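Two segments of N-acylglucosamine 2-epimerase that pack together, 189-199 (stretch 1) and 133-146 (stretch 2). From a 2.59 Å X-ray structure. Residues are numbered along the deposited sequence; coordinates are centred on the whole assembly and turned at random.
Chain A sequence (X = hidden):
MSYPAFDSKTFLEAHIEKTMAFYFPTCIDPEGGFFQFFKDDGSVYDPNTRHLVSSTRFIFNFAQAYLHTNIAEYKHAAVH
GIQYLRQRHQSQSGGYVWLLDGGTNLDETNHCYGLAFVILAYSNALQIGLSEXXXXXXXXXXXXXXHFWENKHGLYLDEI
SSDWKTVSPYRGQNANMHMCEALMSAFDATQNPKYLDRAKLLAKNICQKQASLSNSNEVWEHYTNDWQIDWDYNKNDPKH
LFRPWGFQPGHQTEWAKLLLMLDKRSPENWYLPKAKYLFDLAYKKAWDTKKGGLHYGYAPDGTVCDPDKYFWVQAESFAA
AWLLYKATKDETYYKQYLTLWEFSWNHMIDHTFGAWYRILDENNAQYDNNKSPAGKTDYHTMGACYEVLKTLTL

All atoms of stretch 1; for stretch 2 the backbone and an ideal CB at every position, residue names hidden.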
# COMPACT_ATOMS: atom_id res chain seq x y z
N ALA A 189 -1.63 -14.99 -8.03
CA ALA A 189 -2.85 -15.72 -7.74
C ALA A 189 -3.37 -16.52 -8.93
O ALA A 189 -4.00 -17.57 -8.75
CB ALA A 189 -3.92 -14.76 -7.25
N THR A 190 -3.11 -16.02 -10.14
CA THR A 190 -3.74 -16.58 -11.34
C THR A 190 -2.73 -17.12 -12.33
O THR A 190 -3.08 -17.92 -13.19
CB THR A 190 -4.58 -15.52 -12.10
OG1 THR A 190 -3.73 -14.49 -12.61
CG2 THR A 190 -5.66 -14.94 -11.21
N GLN A 191 -1.50 -16.65 -12.23
CA GLN A 191 -0.44 -16.99 -13.18
C GLN A 191 -0.71 -16.47 -14.60
O GLN A 191 0.08 -16.72 -15.51
CB GLN A 191 -0.20 -18.50 -13.20
CG GLN A 191 0.48 -19.00 -11.93
CD GLN A 191 1.85 -18.37 -11.75
OE1 GLN A 191 2.64 -18.31 -12.70
NE2 GLN A 191 2.13 -17.87 -10.55
N ASN A 192 -1.82 -15.76 -14.79
CA ASN A 192 -2.10 -15.11 -16.08
C ASN A 192 -1.07 -14.02 -16.40
O ASN A 192 -1.15 -12.91 -15.89
CB ASN A 192 -3.53 -14.54 -16.06
CG ASN A 192 -3.91 -13.84 -17.36
OD1 ASN A 192 -3.12 -13.72 -18.31
ND2 ASN A 192 -5.15 -13.36 -17.41
N PRO A 193 -0.13 -14.33 -17.30
CA PRO A 193 1.04 -13.49 -17.62
C PRO A 193 0.70 -12.10 -18.18
O PRO A 193 1.58 -11.24 -18.30
CB PRO A 193 1.79 -14.32 -18.65
CG PRO A 193 0.75 -15.14 -19.30
CD PRO A 193 -0.26 -15.46 -18.23
N LYS A 194 -0.57 -11.91 -18.51
CA LYS A 194 -1.12 -10.64 -18.96
C LYS A 194 -0.84 -9.58 -17.90
O LYS A 194 -0.38 -8.45 -18.16
CB LYS A 194 -2.62 -10.80 -19.21
CG LYS A 194 -3.41 -9.58 -19.65
CD LYS A 194 -4.89 -9.94 -19.64
CE LYS A 194 -5.57 -9.68 -20.97
NZ LYS A 194 -6.91 -10.35 -21.02
N TYR A 195 -1.17 -9.97 -16.68
CA TYR A 195 -1.08 -9.09 -15.54
C TYR A 195 0.35 -8.71 -15.22
O TYR A 195 0.66 -7.53 -15.01
CB TYR A 195 -1.73 -9.77 -14.35
CG TYR A 195 -3.20 -10.08 -14.54
CD1 TYR A 195 -4.04 -9.17 -15.17
CD2 TYR A 195 -3.75 -11.27 -14.07
CE1 TYR A 195 -5.38 -9.44 -15.33
CE2 TYR A 195 -5.08 -11.54 -14.22
CZ TYR A 195 -5.90 -10.62 -14.85
OH TYR A 195 -7.25 -10.89 -14.99
N LEU A 196 1.24 -9.71 -15.20
CA LEU A 196 2.65 -9.45 -14.95
C LEU A 196 3.19 -8.52 -16.02
O LEU A 196 4.00 -7.64 -15.72
CB LEU A 196 3.44 -10.76 -14.89
CG LEU A 196 4.95 -10.61 -14.67
CD1 LEU A 196 5.24 -9.76 -13.45
CD2 LEU A 196 5.59 -11.99 -14.50
N ASP A 197 2.72 -8.68 -17.26
CA ASP A 197 3.22 -7.82 -18.33
C ASP A 197 2.77 -6.37 -18.12
O ASP A 197 3.54 -5.41 -18.33
CB ASP A 197 2.77 -8.33 -19.69
CG ASP A 197 3.48 -9.62 -20.10
OD1 ASP A 197 4.55 -9.93 -19.50
OD2 ASP A 197 2.97 -10.34 -20.98
N ARG A 198 1.55 -6.20 -17.64
CA ARG A 198 1.07 -4.85 -17.37
C ARG A 198 1.84 -4.24 -16.17
O ARG A 198 2.22 -3.06 -16.18
CB ARG A 198 -0.45 -4.85 -17.14
CG ARG A 198 -1.05 -3.50 -16.87
CD ARG A 198 -0.68 -2.48 -17.93
NE ARG A 198 -1.08 -2.88 -19.28
CZ ARG A 198 -2.26 -2.60 -19.82
NH1 ARG A 198 -3.17 -1.93 -19.14
NH2 ARG A 198 -2.54 -3.00 -21.05
N ALA A 199 2.08 -5.05 -15.14
CA ALA A 199 2.82 -4.58 -13.98
C ALA A 199 4.18 -4.09 -14.42
O ALA A 199 4.61 -3.00 -14.04
CB ALA A 199 2.97 -5.67 -12.93
N UNK A 133 -13.06 -15.59 -7.96
CA UNK A 133 -12.32 -14.35 -7.95
C UNK A 133 -11.51 -14.19 -9.23
O UNK A 133 -11.29 -13.06 -9.70
CB UNK A 133 -11.40 -14.29 -6.73
N UNK A 134 -11.07 -15.31 -9.79
CA UNK A 134 -10.27 -15.29 -11.01
C UNK A 134 -11.01 -14.53 -12.09
O UNK A 134 -10.43 -13.73 -12.81
CB UNK A 134 -9.95 -16.71 -11.48
N UNK A 135 -12.33 -14.74 -12.12
CA UNK A 135 -13.22 -14.02 -13.03
C UNK A 135 -13.39 -12.56 -12.60
O UNK A 135 -13.31 -11.66 -13.45
CB UNK A 135 -14.58 -14.71 -13.09
N UNK A 136 -13.60 -12.33 -11.30
CA UNK A 136 -13.75 -10.97 -10.78
C UNK A 136 -12.54 -10.11 -11.14
O UNK A 136 -12.68 -8.98 -11.62
CB UNK A 136 -13.94 -11.00 -9.26
N UNK A 137 -11.35 -10.68 -10.96
CA UNK A 137 -10.12 -9.98 -11.28
C UNK A 137 -10.21 -9.59 -12.74
O UNK A 137 -10.05 -8.40 -13.13
CB UNK A 137 -8.88 -10.83 -11.00
N UNK A 138 -10.58 -10.60 -13.51
CA UNK A 138 -10.63 -10.49 -14.96
C UNK A 138 -11.65 -9.42 -15.34
O UNK A 138 -11.40 -8.62 -16.25
CB UNK A 138 -10.98 -11.83 -15.60
N UNK A 139 -12.77 -9.36 -14.60
CA UNK A 139 -13.79 -8.36 -14.91
C UNK A 139 -13.23 -6.97 -14.64
O UNK A 139 -13.30 -6.08 -15.48
CB UNK A 139 -15.06 -8.60 -14.09
N UNK A 140 -12.62 -6.83 -13.46
CA UNK A 140 -12.21 -5.51 -12.99
C UNK A 140 -11.10 -4.96 -13.87
O UNK A 140 -11.10 -3.77 -14.25
CB UNK A 140 -11.75 -5.57 -11.53
N UNK A 141 -10.20 -5.85 -14.28
CA UNK A 141 -9.15 -5.45 -15.19
C UNK A 141 -9.77 -4.83 -16.45
O UNK A 141 -9.31 -3.77 -16.91
CB UNK A 141 -8.26 -6.64 -15.55
N UNK A 142 -10.85 -5.41 -16.96
CA UNK A 142 -11.38 -4.89 -18.21
C UNK A 142 -12.13 -3.59 -17.99
O UNK A 142 -12.06 -2.70 -18.86
CB UNK A 142 -12.30 -5.92 -18.87
N UNK A 143 -12.72 -3.42 -16.81
CA UNK A 143 -13.33 -2.14 -16.47
C UNK A 143 -12.26 -1.07 -16.58
O UNK A 143 -12.51 0.02 -17.11
CB UNK A 143 -13.95 -2.16 -15.07
N UNK A 144 -11.04 -1.43 -16.20
CA UNK A 144 -9.97 -0.47 -16.13
C UNK A 144 -9.50 -0.24 -17.55
O UNK A 144 -9.36 0.92 -17.99
CB UNK A 144 -8.83 -0.94 -15.22
N UNK A 145 -9.41 -1.33 -18.30
CA UNK A 145 -8.92 -1.26 -19.67
C UNK A 145 -9.81 -0.34 -20.47
O UNK A 145 -9.33 0.52 -21.23
CB UNK A 145 -8.86 -2.65 -20.31
N UNK A 146 -11.11 -0.53 -20.28
CA UNK A 146 -12.12 0.22 -21.00
C UNK A 146 -12.12 1.68 -20.59
O UNK A 146 -12.31 2.56 -21.43
CB UNK A 146 -13.50 -0.39 -20.77

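All fourteen positions of stretch 2 have helical phi/psi, so glycine and proline are unlikely at most of them, and the discriminating evidence is the CA-to-CB direction and what stretch 1 places near it. The axes of helix 133-146 and helix 193-199 approach to 12.4 Å at 41°, a separation that leaves room for large side chains between these two helices.

Position 133 points sideways, with nothing of stretch 1 within 5.5 Å of its ideal CB; the contact sets no demand, and the residue is Ala133.

At 134 the bond is also sideways, but the ideal CB lies 4.6 Å from Thr190 CG2. A long or medium side chain, polar or not, could reach that threonine. Glu134 does so with an extended chain (chi1 and chi2 both t), its OE2 coming 3.9 Å from Thr190 CB, a packing contact. Positions 135 and 136 offer no evidence from stretch 1: the first points away, the second is out of reach. They are Val135 and Trp136.

Position 137 points toward stretch 1, its ideal CB 4.3 Å from Tyr195 OH and 5.2 Å from Thr190 CG2. A methyl group and the end of a tyrosine favour a branched or medium aliphatic residue, such as valine, leucine, isoleucine or methionine. Ile137 meets both: CG2 lies 3.7 Å from Tyr195 CZ, and CD1 lies 3.9 Å from Thr190 CG2.

At 138 the ideal CB is 3.9 Å from Tyr195 OH, though the bond is sideways. The hydroxyl already crowds the backbone, so a side chain leading past it is suitable, of many chemistries. The residue is Glu138, whose CA lies 3.4 Å from Tyr195 OH; its carboxylate makes no close contact with stretch 1. Position 139 points away and 140 is out of reach: Val139, and Thr140, whose OG1 donates to Trp136 O at 2.9 Å.

Position 141 points toward stretch 1, its ideal CB 4.0 Å from Tyr195 CE1, with Lys194 and Arg198 farther along. A long side chain would suit, an aromatic ring or perhaps a flexible methionine. Tyr141, with chi1 t, covers the gap and has the largest area covered by stretch 1: the edge of Tyr195 approaches its face in an offset edge-to-face pair, centroids 5.3 Å apart and planes at 61°, with Tyr195 CE1 3.6 Å from Tyr141 CD2. Its OH sits over one face of the Arg198 guanidinium, 3.2 Å from Arg198 CZ; poor angles rule out hydrogen bonds to the guanidinium nitrogens.

Positions 142, 143 and 144 have no stretch 1 atom near their ideal CBs, leaving the choice open; they are Asp142, Leu143 and Leu144.

At 145 the bond points toward stretch 1, and although no stretch 1 atom is close to the ideal CB, the Arg198 guanidinium offers a charge farther out. A long acid or amide could reach it. Glu145 forms a salt bridge: Arg198 NH2 donates to Glu145 OE1 at 3.0 Å (160°), and Arg198 NH1 to Glu145 OE2 at 3.1 Å.

Position 146 is out of reach and unconstrained here; it is Thr146.

Stretch 2 (133-146) AEVWIEVTYDLLET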
# COMPACT_ATOMS: atom_id res chain seq x y z
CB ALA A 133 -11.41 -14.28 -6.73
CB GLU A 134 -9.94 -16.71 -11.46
CG GLU A 134 -9.08 -16.76 -12.70
CD GLU A 134 -8.25 -18.02 -12.78
OE1 GLU A 134 -8.60 -18.99 -12.08
OE2 GLU A 134 -7.21 -18.01 -13.49
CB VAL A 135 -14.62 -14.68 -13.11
CG1 VAL A 135 -15.60 -13.78 -13.86
CG2 VAL A 135 -14.54 -16.06 -13.77
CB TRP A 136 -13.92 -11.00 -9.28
CG TRP A 136 -15.13 -11.72 -8.83
CD1 TRP A 136 -16.24 -11.98 -9.58
CD2 TRP A 136 -15.37 -12.28 -7.53
NE1 TRP A 136 -17.16 -12.66 -8.82
CE2 TRP A 136 -16.66 -12.86 -7.57
CE3 TRP A 136 -14.63 -12.35 -6.35
CZ2 TRP A 136 -17.22 -13.50 -6.46
CZ3 TRP A 136 -15.19 -12.99 -5.25
CH2 TRP A 136 -16.47 -13.56 -5.32
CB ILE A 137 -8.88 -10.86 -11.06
CG1 ILE A 137 -8.70 -11.20 -9.58
CG2 ILE A 137 -7.65 -10.20 -11.64
CD1 ILE A 137 -7.65 -12.23 -9.33
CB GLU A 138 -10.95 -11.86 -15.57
CG GLU A 138 -11.46 -11.87 -16.99
CD GLU A 138 -11.86 -13.29 -17.42
OE1 GLU A 138 -11.25 -14.28 -16.95
OE2 GLU A 138 -12.83 -13.40 -18.21
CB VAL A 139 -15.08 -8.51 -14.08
CG1 VAL A 139 -16.03 -7.33 -14.37
CG2 VAL A 139 -15.75 -9.85 -14.33
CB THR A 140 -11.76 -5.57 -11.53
OG1 THR A 140 -12.80 -6.19 -10.76
CG2 THR A 140 -11.51 -4.16 -11.00
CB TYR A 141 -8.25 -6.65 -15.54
CG TYR A 141 -7.07 -6.27 -16.41
CD1 TYR A 141 -7.18 -6.27 -17.79
CD2 TYR A 141 -5.87 -5.89 -15.84
CE1 TYR A 141 -6.11 -5.92 -18.58
CE2 TYR A 141 -4.79 -5.54 -16.63
CZ TYR A 141 -4.91 -5.55 -18.00
OH TYR A 141 -3.84 -5.19 -18.79
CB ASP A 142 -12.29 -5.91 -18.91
CG ASP A 142 -11.67 -7.28 -18.99
OD1 ASP A 142 -10.56 -7.42 -19.56
OD2 ASP A 142 -12.34 -8.24 -18.57
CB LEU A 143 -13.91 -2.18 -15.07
CG LEU A 143 -14.38 -0.85 -14.51
CD1 LEU A 143 -15.53 -0.28 -15.30
CD2 LEU A 143 -14.80 -1.03 -13.07
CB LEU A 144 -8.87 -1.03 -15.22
CG LEU A 144 -8.93 -0.62 -13.75
CD1 LEU A 144 -8.16 -1.60 -12.91
CD2 LEU A 144 -8.33 0.78 -13.60
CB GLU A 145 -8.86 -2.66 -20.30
CG GLU A 145 -7.75 -2.81 -21.35
CD GLU A 145 -6.35 -2.60 -20.78
OE1 GLU A 145 -5.41 -2.42 -21.59
OE2 GLU A 145 -6.17 -2.63 -19.53
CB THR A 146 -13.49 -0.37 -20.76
OG1 THR A 146 -13.53 -1.70 -21.28
CG2 THR A 146 -14.56 0.48 -21.42
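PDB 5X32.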